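Local coordinates for protein post-proline cleaving enzyme (PDB 4HVT) that probably cleaves peptides on the carboxyl side of proline as a serine-type oligopeptidase, with a beta-propeller domain joined to an alpha/beta-hydrolase domain, at residues A544-L549 and E581-V586; D368-K373 and G519-P524; A627-L632 and G657-Y662; E29-E34 and S646-R651. All blocks are in the same frame, centred on the assembly; numbering follows the deposited sequence.

Contact 1 of 4, residues A544-L549 and E581-V586; sequences AVSEEL and ELFGAV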
loop_
_atom_site.group_PDB
_atom_site.type_symbol
_atom_site.label_atom_id
_atom_site.label_comp_id
_atom_site.label_asym_id
_atom_site.label_seq_id
_atom_site.Cartn_x
_atom_site.Cartn_y
_atom_site.Cartn_z
ATOM N N ALA A 544 6.076 23.096 8.186
ATOM C CA ALA A 544 5.538 24.216 7.392
ATOM C C ALA A 544 4.004 24.157 7.300
ATOM O O ALA A 544 3.355 25.141 7.471
ATOM C CB ALA A 544 6.161 24.245 6.013
ATOM N N VAL A 545 3.463 22.987 7.017
ATOM C CA VAL A 545 2.023 22.813 7.036
ATOM C C VAL A 545 1.424 22.989 8.456
ATOM O O VAL A 545 0.408 23.701 8.627
ATOM C CB VAL A 545 1.650 21.456 6.383
ATOM C CG1 VAL A 545 0.173 21.245 6.486
ATOM C CG2 VAL A 545 2.066 21.432 4.916
ATOM N N SER A 546 2.041 22.383 9.464
ATOM C CA SER A 546 1.552 22.470 10.848
ATOM C C SER A 546 1.451 23.962 11.261
ATOM O O SER A 546 0.427 24.425 11.765
ATOM C CB SER A 546 2.474 21.677 11.796
ATOM O OG SER A 546 2.479 20.279 11.506
ATOM N N GLU A 547 2.510 24.710 11.008
ATOM C CA GLU A 547 2.583 26.129 11.394
ATOM C C GLU A 547 1.583 26.955 10.648
ATOM O O GLU A 547 1.034 27.926 11.216
ATOM C CB GLU A 547 3.983 26.669 11.111
ATOM C CG GLU A 547 4.998 26.107 12.082
ATOM C CD GLU A 547 6.412 26.518 11.787
ATOM O OE1 GLU A 547 6.801 26.629 10.605
ATOM O OE2 GLU A 547 7.171 26.666 12.772
ATOM N N GLU A 548 1.334 26.602 9.395
ATOM C CA GLU A 548 0.386 27.338 8.605
ATOM C C GLU A 548 -1.040 27.121 9.119
ATOM O O GLU A 548 -1.849 28.059 9.112
ATOM C CB GLU A 548 0.540 27.010 7.117
ATOM C CG GLU A 548 -0.377 27.796 6.220
ATOM C CD GLU A 548 0.049 29.247 6.041
ATOM O OE1 GLU A 548 0.930 29.780 6.788
ATOM O OE2 GLU A 548 -0.507 29.881 5.140
ATOM N N LEU A 549 -1.352 25.909 9.576
ATOM C CA LEU A 549 -2.681 25.649 10.155
ATOM C C LEU A 549 -2.939 26.505 11.403
ATOM O O LEU A 549 -4.062 26.978 11.662
ATOM C CB LEU A 549 -2.805 24.163 10.532
ATOM C CG LEU A 549 -2.732 23.156 9.388
ATOM C CD1 LEU A 549 -2.682 21.772 9.974
ATOM C CD2 LEU A 549 -3.951 23.325 8.487
ATOM N N GLU A 581 6.224 21.320 20.958
ATOM C CA GLU A 581 5.351 22.430 21.252
ATOM C C GLU A 581 4.307 22.748 20.182
ATOM O O GLU A 581 3.405 23.566 20.415
ATOM C CB GLU A 581 6.204 23.676 21.525
ATOM C CG GLU A 581 6.742 24.380 20.261
ATOM C CD GLU A 581 7.947 23.720 19.591
ATOM O OE1 GLU A 581 8.544 22.753 20.109
ATOM O OE2 GLU A 581 8.336 24.215 18.516
ATOM N N LEU A 582 4.435 22.130 19.009
ATOM C CA LEU A 582 3.489 22.329 17.911
ATOM C C LEU A 582 2.238 21.463 18.011
ATOM O O LEU A 582 1.223 21.747 17.309
ATOM C CB LEU A 582 4.171 22.032 16.586
ATOM C CG LEU A 582 5.071 23.101 15.975
ATOM C CD1 LEU A 582 5.459 22.634 14.602
ATOM C CD2 LEU A 582 4.450 24.479 15.893
ATOM N N PHE A 583 2.301 20.398 18.799
ATOM C CA PHE A 583 1.300 19.312 18.752
ATOM C C PHE A 583 0.697 18.967 20.079
ATOM O O PHE A 583 1.303 19.177 21.175
ATOM C CB PHE A 583 1.932 18.022 18.164
ATOM C CG PHE A 583 2.716 18.284 16.963
ATOM C CD1 PHE A 583 2.054 18.596 15.768
ATOM C CD2 PHE A 583 4.093 18.215 16.980
ATOM C CE1 PHE A 583 2.748 18.879 14.614
ATOM C CE2 PHE A 583 4.795 18.527 15.832
ATOM C CZ PHE A 583 4.149 18.836 14.664
ATOM N N GLY A 584 -0.538 18.513 20.019
ATOM C CA GLY A 584 -1.284 18.119 21.219
ATOM C C GLY A 584 -1.505 16.613 21.375
ATOM O O GLY A 584 -1.822 16.141 22.480
ATOM N N ALA A 585 -1.371 15.861 20.288
ATOM C CA ALA A 585 -1.519 14.405 20.294
ATOM C C ALA A 585 -0.865 13.779 19.036
ATOM O O ALA A 585 -0.710 14.415 17.976
ATOM C CB ALA A 585 -2.983 13.990 20.363
ATOM N N VAL A 586 -0.395 12.580 19.250
ATOM C CA VAL A 586 0.305 11.833 18.224
ATOM C C VAL A 586 -0.158 10.366 18.189
ATOM O O VAL A 586 -0.315 9.735 19.224
ATOM C CB VAL A 586 1.809 11.832 18.489
ATOM C CG1 VAL A 586 2.550 11.154 17.352
ATOM C CG2 VAL A 586 2.397 13.233 18.661
#

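Contact 2 of 4, residues D368-K373 and G519-P524; sequences DNVVAK and GGEFGP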
loop_
_atom_site.group_PDB
_atom_site.type_symbol
_atom_site.label_atom_id
_atom_site.label_comp_id
_atom_site.label_asym_id
_atom_site.label_seq_id
_atom_site.Cartn_x
_atom_site.Cartn_y
_atom_site.Cartn_z
ATOM N N ASP A 368 -2.252 16.010 -12.146
ATOM C CA ASP A 368 -1.776 17.360 -12.389
ATOM C C ASP A 368 -2.092 18.157 -11.116
ATOM O O ASP A 368 -3.270 18.373 -10.799
ATOM C CB ASP A 368 -2.552 17.947 -13.574
ATOM C CG ASP A 368 -2.150 19.362 -13.901
ATOM O OD1 ASP A 368 -1.230 19.879 -13.241
ATOM O OD2 ASP A 368 -2.736 19.968 -14.866
ATOM N N ASN A 369 -1.061 18.546 -10.367
ATOM C CA ASN A 369 -1.256 19.168 -9.072
ATOM C C ASN A 369 -2.153 18.322 -8.164
ATOM O O ASN A 369 -2.996 18.811 -7.439
ATOM C CB ASN A 369 -1.746 20.611 -9.252
ATOM C CG ASN A 369 -1.338 21.491 -8.096
ATOM O OD1 ASN A 369 -0.381 21.194 -7.372
ATOM N ND2 ASN A 369 -2.055 22.592 -7.912
ATOM N N VAL A 370 -1.874 17.019 -8.153
ATOM C CA VAL A 370 -2.554 16.033 -7.273
ATOM C C VAL A 370 -4.047 15.977 -7.528
ATOM O O VAL A 370 -4.806 15.636 -6.646
ATOM C CB VAL A 370 -2.244 16.270 -5.765
ATOM C CG1 VAL A 370 -2.324 14.958 -5.015
ATOM C CG2 VAL A 370 -0.876 16.874 -5.573
ATOM N N VAL A 371 -4.439 16.271 -8.771
ATOM C CA VAL A 371 -5.796 16.063 -9.269
ATOM C C VAL A 371 -5.733 15.024 -10.429
ATOM O O VAL A 371 -4.954 15.174 -11.378
ATOM C CB VAL A 371 -6.411 17.350 -9.833
ATOM C CG1 VAL A 371 -7.836 17.062 -10.271
ATOM C CG2 VAL A 371 -6.381 18.450 -8.787
ATOM N N ALA A 372 -6.535 13.985 -10.336
ATOM C CA ALA A 372 -6.494 12.920 -11.347
ATOM C C ALA A 372 -6.925 13.399 -12.747
ATOM O O ALA A 372 -7.882 14.188 -12.892
ATOM C CB ALA A 372 -7.345 11.722 -10.946
ATOM N N LYS A 373 -6.182 12.908 -13.722
ATOM C CA LYS A 373 -6.444 13.158 -15.152
ATOM C C LYS A 373 -6.261 11.843 -15.868
ATOM O O LYS A 373 -5.308 11.103 -15.583
ATOM C CB LYS A 373 -5.453 14.176 -15.697
ATOM C CG LYS A 373 -5.460 15.516 -14.951
ATOM C CD LYS A 373 -6.780 16.302 -15.107
ATOM C CE LYS A 373 -6.857 17.469 -14.130
ATOM N NZ LYS A 373 -8.081 18.315 -14.245
ATOM N N GLY A 519 7.609 11.950 -0.822
ATOM C CA GLY A 519 6.527 11.342 -1.613
ATOM C C GLY A 519 6.791 11.506 -3.094
ATOM O O GLY A 519 7.864 11.939 -3.489
ATOM N N GLY A 520 5.808 11.080 -3.907
ATOM C CA GLY A 520 5.904 11.103 -5.372
ATOM C C GLY A 520 4.942 12.040 -6.094
ATOM O O GLY A 520 4.800 11.943 -7.305
ATOM N N GLU A 521 4.345 12.999 -5.389
ATOM C CA GLU A 521 3.297 13.835 -5.966
ATOM C C GLU A 521 3.810 14.692 -7.134
ATOM O O GLU A 521 3.043 14.958 -8.078
ATOM C CB GLU A 521 2.676 14.701 -4.894
ATOM C CG GLU A 521 1.863 13.959 -3.859
ATOM C CD GLU A 521 2.666 13.486 -2.643
ATOM O OE1 GLU A 521 3.916 13.544 -2.683
ATOM O OE2 GLU A 521 2.036 13.018 -1.659
ATOM N N PHE A 522 5.099 15.035 -7.125
ATOM C CA PHE A 522 5.747 15.734 -8.240
ATOM C C PHE A 522 6.911 14.937 -8.832
ATOM O O PHE A 522 7.943 15.463 -9.225
ATOM C CB PHE A 522 6.052 17.167 -7.847
ATOM C CG PHE A 522 4.843 17.909 -7.444
ATOM C CD1 PHE A 522 3.930 18.308 -8.404
ATOM C CD2 PHE A 522 4.555 18.154 -6.124
ATOM C CE1 PHE A 522 2.785 18.998 -8.064
ATOM C CE2 PHE A 522 3.408 18.838 -5.757
ATOM C CZ PHE A 522 2.523 19.257 -6.728
ATOM N N GLY A 523 6.685 13.651 -8.908
ATOM C CA GLY A 523 7.590 12.723 -9.577
ATOM C C GLY A 523 8.816 12.405 -8.773
ATOM O O GLY A 523 8.876 12.667 -7.563
ATOM N N PRO A 524 9.806 11.809 -9.438
ATOM C CA PRO A 524 10.968 11.303 -8.719
ATOM C C PRO A 524 11.790 12.368 -7.971
ATOM O O PRO A 524 12.327 12.089 -6.891
ATOM C CB PRO A 524 11.800 10.640 -9.815
ATOM C CG PRO A 524 11.148 10.913 -11.133
ATOM C CD PRO A 524 9.772 11.447 -10.869
HETATM O O HOH W 1 0.668 16.033 -9.243
#

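Contact 3 of 4, residues A627-L632 and G657-Y662; sequences APLENL and GRIFEY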
loop_
_atom_site.group_PDB
_atom_site.type_symbol
_atom_site.label_atom_id
_atom_site.label_comp_id
_atom_site.label_asym_id
_atom_site.label_seq_id
_atom_site.Cartn_x
_atom_site.Cartn_y
_atom_site.Cartn_z
ATOM N N ALA A 627 16.974 10.995 14.577
ATOM C CA ALA A 627 16.468 9.720 15.064
ATOM C C ALA A 627 15.793 9.947 16.429
ATOM O O ALA A 627 16.434 10.463 17.313
ATOM C CB ALA A 627 17.597 8.701 15.160
ATOM N N PRO A 628 14.504 9.572 16.577
ATOM C CA PRO A 628 13.816 9.952 17.852
ATOM C C PRO A 628 14.486 9.405 19.092
ATOM O O PRO A 628 14.570 10.124 20.115
ATOM C CB PRO A 628 12.386 9.389 17.674
ATOM C CG PRO A 628 12.225 9.241 16.224
ATOM C CD PRO A 628 13.597 8.979 15.600
ATOM N N LEU A 629 15.043 8.194 19.039
ATOM C CA LEU A 629 15.627 7.596 20.286
ATOM C C LEU A 629 16.910 8.273 20.673
ATOM O O LEU A 629 17.356 8.156 21.857
ATOM C CB LEU A 629 15.883 6.091 20.130
ATOM C CG LEU A 629 14.660 5.213 19.834
ATOM C CD1 LEU A 629 15.134 3.788 19.565
ATOM C CD2 LEU A 629 13.707 5.226 21.006
ATOM N N GLU A 630 17.496 9.024 19.738
ATOM C CA GLU A 630 18.709 9.823 19.988
ATOM C C GLU A 630 18.420 11.276 20.399
ATOM O O GLU A 630 19.349 12.046 20.702
ATOM C CB GLU A 630 19.597 9.873 18.758
ATOM C CG GLU A 630 20.191 8.535 18.370
ATOM C CD GLU A 630 21.198 8.005 19.392
ATOM O OE1 GLU A 630 22.243 8.668 19.636
ATOM O OE2 GLU A 630 20.949 6.930 19.976
ATOM N N ASN A 631 17.155 11.665 20.455
ATOM C CA ASN A 631 16.811 13.077 20.658
ATOM C C ASN A 631 15.641 13.143 21.632
ATOM O O ASN A 631 14.717 13.885 21.451
ATOM C CB ASN A 631 16.505 13.789 19.331
ATOM C CG ASN A 631 17.755 13.942 18.466
ATOM O OD1 ASN A 631 18.560 14.874 18.669
ATOM N ND2 ASN A 631 17.978 12.982 17.581
ATOM N N LEU A 632 15.700 12.329 22.671
ATOM C CA LEU A 632 14.684 12.326 23.726
ATOM C C LEU A 632 15.254 12.809 25.062
ATOM O O LEU A 632 16.278 12.352 25.511
ATOM C CB LEU A 632 14.167 10.932 23.968
ATOM C CG LEU A 632 13.053 10.312 23.158
ATOM C CD1 LEU A 632 12.889 8.890 23.646
ATOM C CD2 LEU A 632 11.734 11.008 23.244
ATOM N N GLY A 657 8.155 -0.070 17.898
ATOM C CA GLY A 657 7.065 0.461 18.755
ATOM C C GLY A 657 7.371 0.149 20.228
ATOM O O GLY A 657 7.203 1.004 21.117
ATOM N N ARG A 658 7.849 -1.071 20.467
ATOM C CA ARG A 658 8.142 -1.522 21.808
ATOM C C ARG A 658 9.207 -0.650 22.448
ATOM O O ARG A 658 9.014 -0.164 23.571
ATOM C CB ARG A 658 8.644 -2.944 21.791
ATOM C CG ARG A 658 7.570 -3.968 21.671
ATOM C CD ARG A 658 8.169 -5.287 21.244
ATOM N NE ARG A 658 7.206 -6.366 21.191
ATOM C CZ ARG A 658 7.530 -7.640 20.965
ATOM N NH1 ARG A 658 8.804 -8.021 20.824
ATOM N NH2 ARG A 658 6.565 -8.549 20.923
ATOM N N ILE A 659 10.341 -0.449 21.772
ATOM C CA ILE A 659 11.413 0.426 22.355
ATOM C C ILE A 659 11.035 1.898 22.621
ATOM O O ILE A 659 11.448 2.522 23.665
ATOM C CB ILE A 659 12.763 0.291 21.567
ATOM C CG1 ILE A 659 13.913 0.904 22.354
ATOM C CG2 ILE A 659 12.774 0.927 20.154
ATOM C CD1 ILE A 659 14.209 0.182 23.634
ATOM N N PHE A 660 10.219 2.463 21.703
ATOM C CA PHE A 660 9.758 3.807 21.882
ATOM C C PHE A 660 8.891 3.871 23.165
ATOM O O PHE A 660 9.043 4.758 23.917
ATOM C CB PHE A 660 8.976 4.218 20.686
ATOM C CG PHE A 660 8.721 5.687 20.568
ATOM C CD1 PHE A 660 9.719 6.612 20.799
ATOM C CD2 PHE A 660 7.501 6.120 20.044
ATOM C CE1 PHE A 660 9.485 7.946 20.657
ATOM C CE2 PHE A 660 7.272 7.449 19.874
ATOM C CZ PHE A 660 8.289 8.369 20.163
ATOM N N GLU A 661 7.942 2.933 23.300
ATOM C CA GLU A 661 7.110 2.834 24.532
ATOM C C GLU A 661 8.007 2.654 25.768
ATOM O O GLU A 661 7.817 3.287 26.804
ATOM C CB GLU A 661 6.168 1.652 24.425
ATOM C CG GLU A 661 5.384 1.226 25.656
ATOM C CD GLU A 661 4.454 2.308 26.209
ATOM O OE1 GLU A 661 4.342 3.453 25.680
ATOM O OE2 GLU A 661 3.846 2.029 27.273
ATOM N N TYR A 662 8.968 1.750 25.661
ATOM C CA TYR A 662 9.809 1.447 26.823
ATOM C C TYR A 662 10.562 2.678 27.305
ATOM O O TYR A 662 10.592 2.952 28.521
ATOM C CB TYR A 662 10.759 0.298 26.511
ATOM C CG TYR A 662 11.594 -0.132 27.730
ATOM C CD1 TYR A 662 12.765 0.509 28.047
ATOM C CD2 TYR A 662 11.197 -1.207 28.477
ATOM C CE1 TYR A 662 13.520 0.100 29.144
ATOM C CE2 TYR A 662 11.904 -1.618 29.571
ATOM C CZ TYR A 662 13.064 -0.972 29.893
ATOM O OH TYR A 662 13.738 -1.429 30.970
#

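Contact 4 of 4, residues E29-E34 and S646-R651; sequences EAEGVE and SVLDQR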
loop_
_atom_site.group_PDB
_atom_site.type_symbol
_atom_site.label_atom_id
_atom_site.label_comp_id
_atom_site.label_asym_id
_atom_site.label_seq_id
_atom_site.Cartn_x
_atom_site.Cartn_y
_atom_site.Cartn_z
ATOM N N GLU A 29 12.883 -9.826 20.544
ATOM C CA GLU A 29 12.349 -11.099 20.191
ATOM C C GLU A 29 10.853 -10.903 20.015
ATOM O O GLU A 29 10.166 -10.571 21.004
ATOM C CB GLU A 29 12.633 -12.070 21.337
ATOM C CG GLU A 29 12.389 -13.513 21.011
ATOM C CD GLU A 29 12.798 -14.486 22.112
ATOM O OE1 GLU A 29 13.553 -14.165 23.095
ATOM O OE2 GLU A 29 12.333 -15.625 21.980
ATOM N N ALA A 30 10.381 -11.053 18.767
ATOM C CA ALA A 30 8.968 -10.764 18.395
ATOM C C ALA A 30 7.996 -11.613 19.210
ATOM O O ALA A 30 6.981 -11.113 19.678
ATOM C CB ALA A 30 8.721 -11.001 16.924
ATOM N N GLU A 31 8.360 -12.896 19.394
ATOM C CA GLU A 31 7.516 -13.840 20.100
ATOM C C GLU A 31 8.177 -14.308 21.414
ATOM O O GLU A 31 9.093 -13.682 21.949
ATOM C CB GLU A 31 7.141 -15.002 19.156
ATOM C CG GLU A 31 6.528 -14.567 17.835
ATOM C CD GLU A 31 5.932 -15.703 17.008
ATOM O OE1 GLU A 31 6.446 -15.985 15.909
ATOM O OE2 GLU A 31 4.952 -16.336 17.435
ATOM N N GLY A 32 7.629 -15.362 21.991
ATOM C CA GLY A 32 8.253 -16.013 23.123
ATOM C C GLY A 32 7.715 -15.735 24.513
ATOM O O GLY A 32 6.692 -16.289 24.911
ATOM N N VAL A 33 8.409 -14.905 25.284
ATOM C CA VAL A 33 8.137 -14.844 26.713
ATOM C C VAL A 33 7.947 -13.446 27.292
ATOM O O VAL A 33 6.793 -12.992 27.486
ATOM C CB VAL A 33 9.247 -15.592 27.506
ATOM N N GLU A 34 9.064 -12.797 27.608
ATOM C CA GLU A 34 9.048 -11.594 28.418
ATOM C C GLU A 34 8.483 -10.426 27.634
ATOM O O GLU A 34 7.708 -9.635 28.165
ATOM C CB GLU A 34 10.439 -11.257 28.932
ATOM N N SER A 646 2.771 -4.848 16.058
ATOM C CA SER A 646 2.202 -6.212 16.015
ATOM C C SER A 646 3.298 -7.263 16.095
ATOM O O SER A 646 4.352 -7.111 15.486
ATOM C CB SER A 646 1.316 -6.439 14.780
ATOM O OG SER A 646 0.877 -7.816 14.668
ATOM N N VAL A 647 2.995 -8.311 16.849
ATOM C CA VAL A 647 3.826 -9.474 17.015
ATOM C C VAL A 647 4.212 -10.045 15.619
ATOM O O VAL A 647 5.332 -10.477 15.432
ATOM C CB VAL A 647 3.087 -10.536 17.897
ATOM C CG1 VAL A 647 3.872 -11.852 17.922
ATOM C CG2 VAL A 647 2.906 -10.021 19.330
ATOM N N LEU A 648 3.284 -10.036 14.679
ATOM C CA LEU A 648 3.478 -10.660 13.384
ATOM C C LEU A 648 3.786 -9.629 12.308
ATOM O O LEU A 648 3.592 -9.887 11.118
ATOM C CB LEU A 648 2.260 -11.514 13.043
ATOM C CG LEU A 648 2.140 -12.786 13.907
ATOM C CD1 LEU A 648 0.886 -13.551 13.512
ATOM C CD2 LEU A 648 3.370 -13.652 13.781
ATOM N N ASP A 649 4.196 -8.430 12.730
ATOM C CA ASP A 649 4.684 -7.436 11.773
ATOM C C ASP A 649 6.072 -7.891 11.339
ATOM O O ASP A 649 7.050 -7.684 12.031
ATOM C CB ASP A 649 4.693 -6.023 12.382
ATOM C CG ASP A 649 5.062 -4.922 11.356
ATOM O OD1 ASP A 649 5.895 -5.134 10.414
ATOM O OD2 ASP A 649 4.517 -3.801 11.544
ATOM N N GLN A 650 6.110 -8.536 10.190
ATOM C CA GLN A 650 7.347 -8.961 9.579
ATOM C C GLN A 650 8.002 -7.909 8.667
ATOM O O GLN A 650 9.090 -8.176 8.094
ATOM C CB GLN A 650 7.080 -10.231 8.758
ATOM C CG GLN A 650 6.478 -11.322 9.644
ATOM C CD GLN A 650 6.227 -12.612 8.883
ATOM O OE1 GLN A 650 5.708 -12.571 7.785
ATOM N NE2 GLN A 650 6.642 -13.771 9.473
ATOM N N ARG A 651 7.357 -6.775 8.462
ATOM C CA ARG A 651 7.896 -5.724 7.605
ATOM C C ARG A 651 8.957 -4.970 8.435
ATOM O O ARG A 651 10.132 -5.045 8.145
ATOM C CB ARG A 651 6.777 -4.792 7.132
ATOM C CG ARG A 651 7.115 -3.876 5.968
ATOM C CD ARG A 651 7.220 -4.626 4.620
ATOM N NE ARG A 651 6.000 -5.387 4.497
ATOM C CZ ARG A 651 4.819 -4.871 4.198
ATOM N NH1 ARG A 651 4.713 -3.585 3.811
ATOM N NH2 ARG A 651 3.710 -5.608 4.336
#

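Contact 1 of 4, residues A544-L549 and E581-V586
S546, on helix 536-551, sets its hydroxyl against the rim of the F583 ring, OG lying 3.4 Å from F583 CE1 and in the plane of the ring. Its CB is 4.0 Å from the same carbon, F583 CE1, and 4.2 Å from L582 CD1, which leaves S546 astride the two neighbouring hydrophobic side chains. One residue further along the helix, the methylene CG of E547 rests 4.2 Å from L582 CD2, the two side chains crossing at a slant. L582 thus gives one methyl to each helix residue, while its CB sits 3.6 Å above the centre of one face of the F583 ring.

Polar groups just beyond hold these pieces in place. The chi1 of S546, -64°, places OG beside its own backbone N, and from there the hydroxyl bonds to the carbonyl O of F542 one helical turn earlier. E547 runs on extended past CG to a salt bridge between its OE2 and R579 NH2, and E581 OE2 engages NE of the same arginine. Further in, F583 packs on L560 and I562 of strand 560-565, next to strand 585-589 in the central sheet of the alpha/beta-hydrolase domain. Across the two segments the helix and the approach to strand 585-589 are held by packing, with no hydrogen bond and one hydroxyl at a ring edge, and R579 probably eases the proximity of two carboxylates at the margin.

Contact 2 of 4, residues D368-K373 and G519-P524
N369 meets F522 through its amide oxygen, which lies at the edge of the ring, in its plane, with N369 OD1 3.5 Å from F522 CZ. This is a contact of an oxygen with the C-H rim, where the ring carries its slight positive charge. The amide and ring planes are 38° apart. A chi1 of -152° swings CG of N369 round to the side of its carbonyl carbon, so that, although the CB bond points away from 519-524, OD1 comes back to the ring.

The apolar part is carried by V370. Its CG2 touches E521 CB at 4.2 Å and approaches the F522 ring obliquely, V370 CG2 standing 4.3 Å from F522 CZ. The rings of F522 and W526 are also edge-to-face, and F522 packs on P463, while V370 rests on F465 of the same strand, 461-469.

N369 and V370 form the tight turn between strands 362-368 and 371-380, a beta hairpin of the propeller, both with positive phi; D368 and V371 close it with backbone hydrogen bonds in both directions. The partner is a type I turn, G520 to G523, leading into helix 524-528 of the hydrolase domain, so the contact bridges the two domains.

Polar linkage between the turns runs through water. Water 1 accepts from V370 N at 2.9 Å and donates to E521 O, also at 2.9 Å. The E521 carboxylate turns back into its own domain, where OE2 accepts from N492 N and N515 ND2, and N369 O accepts from Q451 NE2.

Contact 3 of 4, residues A627-L632 and G657-Y662
The 3-10 turn that begins at P628 lies against helix 655-664, with CA of L629 and CA of F660 7.2 Å apart. L629 carries the contact by splitting its two methyls between successive helix residues. L629 CD1 lies 3.8 Å from I659 CG2 and 4.2 Å from I659 CG1, the two side chains crossing aslant. CD2 instead meets F660 at the ring edge, near the ring plane, with L629 CD2 4.2 Å from F660 CD1. P628 adds a second, oblique approach to this phenyl group, P628 CB lying 4.4 Å from F660 CE1. With chi1 at -165°, F660 turns its ring away from its own backbone N and toward the turn, where P628 and L629 both reach it.

The turn is braced from within. A627 O accepts from E630 N at 3.0 Å and, from the opposite face of the carbonyl plane, from N631 ND2, also at 3.0 Å. The second bond is fairly straight, with an N-H...O angle of 163°, and ND2 stands above the carbonyl plane by 35°. N631 ND2 also donates to K624 O, tying the turn to the end of helix 617-626.

Around the pair, S573 of helix 567-578 touches both P628 and F660, L593 lies on L629 and F660, and I643 of strand 640-646 backs the ring. Packing between turn and helix is thus wholly apolar, and the polar bonds serve to shape the turn that presents L629.

Contact 4 of 4, residues E29-E34 and S646-R651
V647 packs against the carbonyl of A30 and the side chain of E31, bringing the N-terminal segment onto the loop that follows strand 640-646. From CB its two branches part. V647 CG1, anti to the backbone N at a chi1 of 172°, does the touching: it lies 3.6 Å from A30 O and 3.8 Å from E31 CG, the valine and glutamate side chains crossing at about a right angle. V647 CG2 lies 4.3 Å from R658 NH2. That arginine grips the N-terminal segment from the helix 655-664, its NH1 donating to E29 O and its NH2 to A30 O, so the carbonyl of A30 that V647 touches also has a charged donor. In return A30 CB meets the backbone of the valine, 3.7 Å from V647 O. At the margin E31 runs on extended, its OE1 4.4 Å from L648 CD2.

The segment 646-651 keeps its shape by local bonds. A type I turn from S646 to D649 is closed by D649 N to S646 O at 3.1 Å, and S646 OG accepts from L648 N at 3.3 Å in an ST turn. S646 OG is further engaged by G681 N and S677 O. D649 OD2 bonds to H682 ND1, a geometry consistent with the acid and histidine of the Ser-His-Asp triad of prolyl oligopeptidases, with S566 as the probable nucleophile. D649, the probable triad acid, stands on the loop after strand 640-646, the place this acid takes in alpha/beta-hydrolases.

How the contacts relate
Contacts 1 and 3 both lie within the alpha/beta-hydrolase domain, in series along the chain with centres about 20 Å apart, and both border its central sheet: contact 1 includes the start of strand 585-589, and contact 3 flanks strand 640-646. That strand leads directly into contact 4, where the loop 646-651 meets the N-terminal residues 29-34. Contacts 3 and 4 touch through R658, and their segments alternate along the chain. Contact 2 comes earlier than contacts 1 and 3 and lies about 37 Å from contact 4, centre to centre, across the chain's centre. It joins propeller to hydrolase, while contact 4 brings the N-terminal segment back to the loop that carries the probable catalytic acid.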